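Local coordinates for protein trehalose monomycolate exporter MmpL3 (Mycobacterium tuberculosis, PDB 7NVH) that exports trehalose monomycolate across the mycobacterial inner membrane as an RND-family transporter, probably supplying mycolic acids for the cell envelope, at residues H37-S41 and D139-L143. Sequence-based numbering, arbitrary orientation.
Sequences HVTQS and DDTIL. With AV0 (Lauryl Maltose Neopentyl Glycol), chain B.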
loop_
_atom_site.group_PDB
_atom_site.type_symbol
_atom_site.label_atom_id
_atom_site.label_comp_id
_atom_site.label_asym_id
_atom_site.label_seq_id
_atom_site.Cartn_x
_atom_site.Cartn_y
_atom_site.Cartn_z
ATOM N N HIS A 37 -12.622 1.696 12.767
ATOM C CA HIS A 37 -12.303 0.287 12.963
ATOM C C HIS A 37 -11.028 -0.158 12.260
ATOM O O HIS A 37 -10.679 -1.339 12.341
ATOM C CB HIS A 37 -13.472 -0.582 12.497
ATOM C CG HIS A 37 -14.690 -0.461 13.358
ATOM N ND1 HIS A 37 -15.544 0.617 13.292
ATOM C CD2 HIS A 37 -15.196 -1.285 14.306
ATOM C CE1 HIS A 37 -16.524 0.454 14.162
ATOM N NE2 HIS A 37 -16.337 -0.692 14.790
ATOM N N VAL A 38 -10.327 0.737 11.577
ATOM C CA VAL A 38 -9.078 0.370 10.923
ATOM C C VAL A 38 -7.974 0.269 11.963
ATOM O O VAL A 38 -7.863 1.107 12.865
ATOM C CB VAL A 38 -8.722 1.376 9.816
ATOM C CG1 VAL A 38 -9.664 1.219 8.641
ATOM C CG2 VAL A 38 -8.787 2.788 10.348
ATOM N N THR A 39 -7.158 -0.772 11.846
ATOM C CA THR A 39 -6.063 -1.028 12.767
ATOM C C THR A 39 -4.730 -0.669 12.124
ATOM O O THR A 39 -4.633 -0.430 10.920
ATOM C CB THR A 39 -6.059 -2.495 13.203
ATOM O OG1 THR A 39 -5.105 -2.680 14.253
ATOM C CG2 THR A 39 -5.689 -3.389 12.036
ATOM N N GLN A 40 -3.688 -0.630 12.954
ATOM C CA GLN A 40 -2.337 -0.353 12.485
ATOM C C GLN A 40 -1.417 -1.558 12.616
ATOM O O GLN A 40 -0.211 -1.433 12.378
ATOM C CB GLN A 40 -1.740 0.837 13.239
ATOM C CG GLN A 40 -1.703 0.661 14.742
ATOM C CD GLN A 40 -1.114 1.862 15.443
ATOM O OE1 GLN A 40 -1.170 2.979 14.934
ATOM N NE2 GLN A 40 -0.539 1.641 16.618
ATOM N N SER A 41 -1.949 -2.717 12.985
ATOM C CA SER A 41 -1.162 -3.928 13.134
ATOM C C SER A 41 -1.334 -4.821 11.914
ATOM O O SER A 41 -2.386 -4.828 11.271
ATOM C CB SER A 41 -1.567 -4.689 14.397
ATOM O OG SER A 41 -2.843 -5.284 14.243
ATOM N N ASP A 139 -3.101 -2.229 20.969
ATOM C CA ASP A 139 -2.391 -1.095 20.391
ATOM C C ASP A 139 -3.351 -0.034 19.864
ATOM O O ASP A 139 -3.136 1.164 20.089
ATOM C CB ASP A 139 -1.462 -1.578 19.278
ATOM C CG ASP A 139 -0.431 -0.540 18.887
ATOM O OD1 ASP A 139 -0.445 0.567 19.465
ATOM O OD2 ASP A 139 0.400 -0.836 18.004
ATOM N N ASP A 140 -4.416 -0.448 19.179
ATOM C CA ASP A 140 -5.396 0.514 18.690
ATOM C C ASP A 140 -6.177 1.157 19.824
ATOM O O ASP A 140 -6.534 2.337 19.732
ATOM C CB ASP A 140 -6.346 -0.163 17.707
ATOM C CG ASP A 140 -5.611 -0.906 16.614
ATOM O OD1 ASP A 140 -4.930 -0.245 15.803
ATOM O OD2 ASP A 140 -5.711 -2.150 16.565
ATOM N N THR A 141 -6.449 0.411 20.896
ATOM C CA THR A 141 -7.077 1.013 22.067
ATOM C C THR A 141 -6.186 2.090 22.669
ATOM O O THR A 141 -6.668 3.160 23.057
ATOM C CB THR A 141 -7.391 -0.058 23.108
ATOM O OG1 THR A 141 -8.166 -1.101 22.503
ATOM C CG2 THR A 141 -8.170 0.539 24.264
ATOM N N ILE A 142 -4.880 1.827 22.750
ATOM C CA ILE A 142 -3.951 2.822 23.278
ATOM C C ILE A 142 -3.907 4.042 22.371
ATOM O O ILE A 142 -3.864 5.184 22.842
ATOM C CB ILE A 142 -2.554 2.205 23.464
ATOM C CG1 ILE A 142 -2.608 1.052 24.462
ATOM C CG2 ILE A 142 -1.574 3.251 23.944
ATOM C CD1 ILE A 142 -1.332 0.258 24.535
ATOM N N LEU A 143 -3.907 3.824 21.055
ATOM C CA LEU A 143 -3.896 4.952 20.128
ATOM C C LEU A 143 -5.156 5.798 20.269
ATOM O O LEU A 143 -5.087 7.032 20.257
ATOM C CB LEU A 143 -3.739 4.461 18.693
ATOM C CG LEU A 143 -3.640 5.576 17.652
ATOM C CD1 LEU A 143 -2.571 6.578 18.047
ATOM C CD2 LEU A 143 -3.357 5.006 16.277
HETATM C C1 AV0 B . 4.032 -1.427 16.517
HETATM O O1 AV0 B . 4.643 -0.508 15.676
HETATM C C2 AV0 B . 3.059 -2.288 15.737
HETATM O O2 AV0 B . 2.057 -1.449 15.163
HETATM C C3 AV0 B . 2.400 -3.302 16.622
HETATM O O3 AV0 B . 1.651 -4.210 15.767
HETATM C C4 AV0 B . 3.354 -4.088 17.455
HETATM O O4 AV0 B . 2.620 -4.719 18.565
HETATM C C5 AV0 B . 4.473 -3.253 18.084
HETATM O O5 AV0 B . 5.075 -2.271 17.148
HETATM C C6 AV0 B . 5.549 -4.172 18.561
HETATM O O6 AV0 B . 6.783 -3.742 18.045
HETATM C CAA AV0 B . -1.227 4.773 7.766
HETATM C CAB AV0 B . 10.678 6.667 24.242
HETATM O OAI AV0 B . 1.873 -6.875 15.081
HETATM O OAJ AV0 B . 16.915 3.187 18.611
HETATM O OAL AV0 B . 12.729 0.675 12.116
HETATM O OAN AV0 B . 13.003 1.519 17.846
HETATM O OAP AV0 B . 10.303 2.278 18.019
HETATM O OAQ AV0 B . 3.794 -9.323 18.707
HETATM O OAR AV0 B . 18.167 1.970 15.712
HETATM O OAS AV0 B . 0.310 -8.292 18.813
HETATM O OAT AV0 B . 17.401 2.165 12.938
HETATM O OAU AV0 B . 3.378 -6.872 20.196
HETATM O OAV AV0 B . 14.648 1.946 12.533
HETATM C CAW AV0 B . -0.643 4.492 9.139
HETATM C CAX AV0 B . 10.301 7.269 22.851
HETATM C CAY AV0 B . -0.622 2.992 9.386
HETATM C CAZ AV0 B . 10.067 6.119 21.832
HETATM C CBA AV0 B . 0.262 2.691 10.597
HETATM C CBB AV0 B . 9.763 6.731 20.446
HETATM C CBC AV0 B . 1.638 3.354 10.400
HETATM C CBD AV0 B . 9.684 5.607 19.365
HETATM C CBE AV0 B . 2.655 2.760 11.427
HETATM C CBF AV0 B . 8.933 6.153 18.133
HETATM C CBG AV0 B . 2.100 2.945 12.903
HETATM C CBH AV0 B . 8.748 5.002 17.073
HETATM C CBI AV0 B . 2.698 1.818 13.824
HETATM C CBJ AV0 B . 7.297 5.059 16.509
HETATM C CBK AV0 B . 3.938 2.390 14.646
HETATM C CBL AV0 B . 7.062 3.860 15.527
HETATM C CBM AV0 B . 1.691 -7.921 16.007
HETATM C CBN AV0 B . 16.629 3.874 17.417
HETATM C CBP AV0 B . 12.257 0.025 13.273
HETATM C CBQ AV0 B . 5.271 1.663 14.191
HETATM C CBR AV0 B . 6.273 2.737 16.284
HETATM C CBS AV0 B . 5.655 0.258 16.354
HETATM C CBT AV0 B . 7.690 1.023 14.956
HETATM O OBV AV0 B . 8.601 1.154 16.065
HETATM O OBX AV0 B . 10.386 0.793 14.587
HETATM O OBY AV0 B . 3.249 -6.616 17.329
HETATM O OBZ AV0 B . 14.745 3.415 15.960
HETATM O OCB AV0 B . 14.052 1.319 15.217
HETATM C CCC AV0 B . 2.869 -7.989 16.930
HETATM C CCD AV0 B . 16.051 2.910 16.398
HETATM C CCF AV0 B . 11.804 1.053 14.283
HETATM C CCH AV0 B . 12.172 1.766 16.657
HETATM C CCJ AV0 B . 9.886 1.575 15.733
HETATM C CCL AV0 B . 10.784 1.416 16.967
HETATM C CCM AV0 B . 6.213 1.433 15.437
HETATM C CCN AV0 B . 2.546 -8.890 18.125
HETATM C CCO AV0 B . 17.047 2.753 15.247
HETATM C CCQ AV0 B . 12.694 0.952 15.523
HETATM C CCR AV0 B . 2.253 -6.030 18.239
HETATM C CCS AV0 B . 14.198 2.634 14.828
HETATM C CCT AV0 B . 1.731 -8.262 19.195
HETATM C CCU AV0 B . 16.458 2.072 14.060
HETATM C CCV AV0 B . 2.120 -6.863 19.506
HETATM C CCW AV0 B . 15.185 2.674 13.664
#
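Gln40 starts from a chi1 of 57°, which wedges CG between the backbone N and carbonyl carbon, and then runs extended, carrying its amide to Asp139. On Asp139, CG lies anti to the backbone N (chi1 -165°), and this swings the carboxylate out to meet that amide. The two side chains cross at about a right angle: Gln40 NE2 donates to Asp139 OD2 over 3.0 Å, the acceptor lying close to the amide plane while the donor comes from above the carboxylate. One residue on, Asp140 reaches the backbone of the other segment. Its OD1 takes the N-H of Gln40 through the syn lone pair, with N to OD1 3.1 Å; its OD2 is modelled so close to Thr39 OG1 that the length of that bond is doubtful at this resolution. Leu143, a turn further along the helix, sets CD2 against Gln40 OE1, and helix 166-174 touches the same glutamine through Ala170 and Thr174. Beside the amide, Asp139 OD2 also receives a weak hydrogen bond from O2 of the lauryl maltose neopentyl glycol. The contact ties the start of helix 139-147 to the loop leaving short strand 38-39, which pairs with Val233 through Thr39, in the wall of this RND-family transporter's detergent pocket, to which Gln40, Ser41 and Asp139 belong.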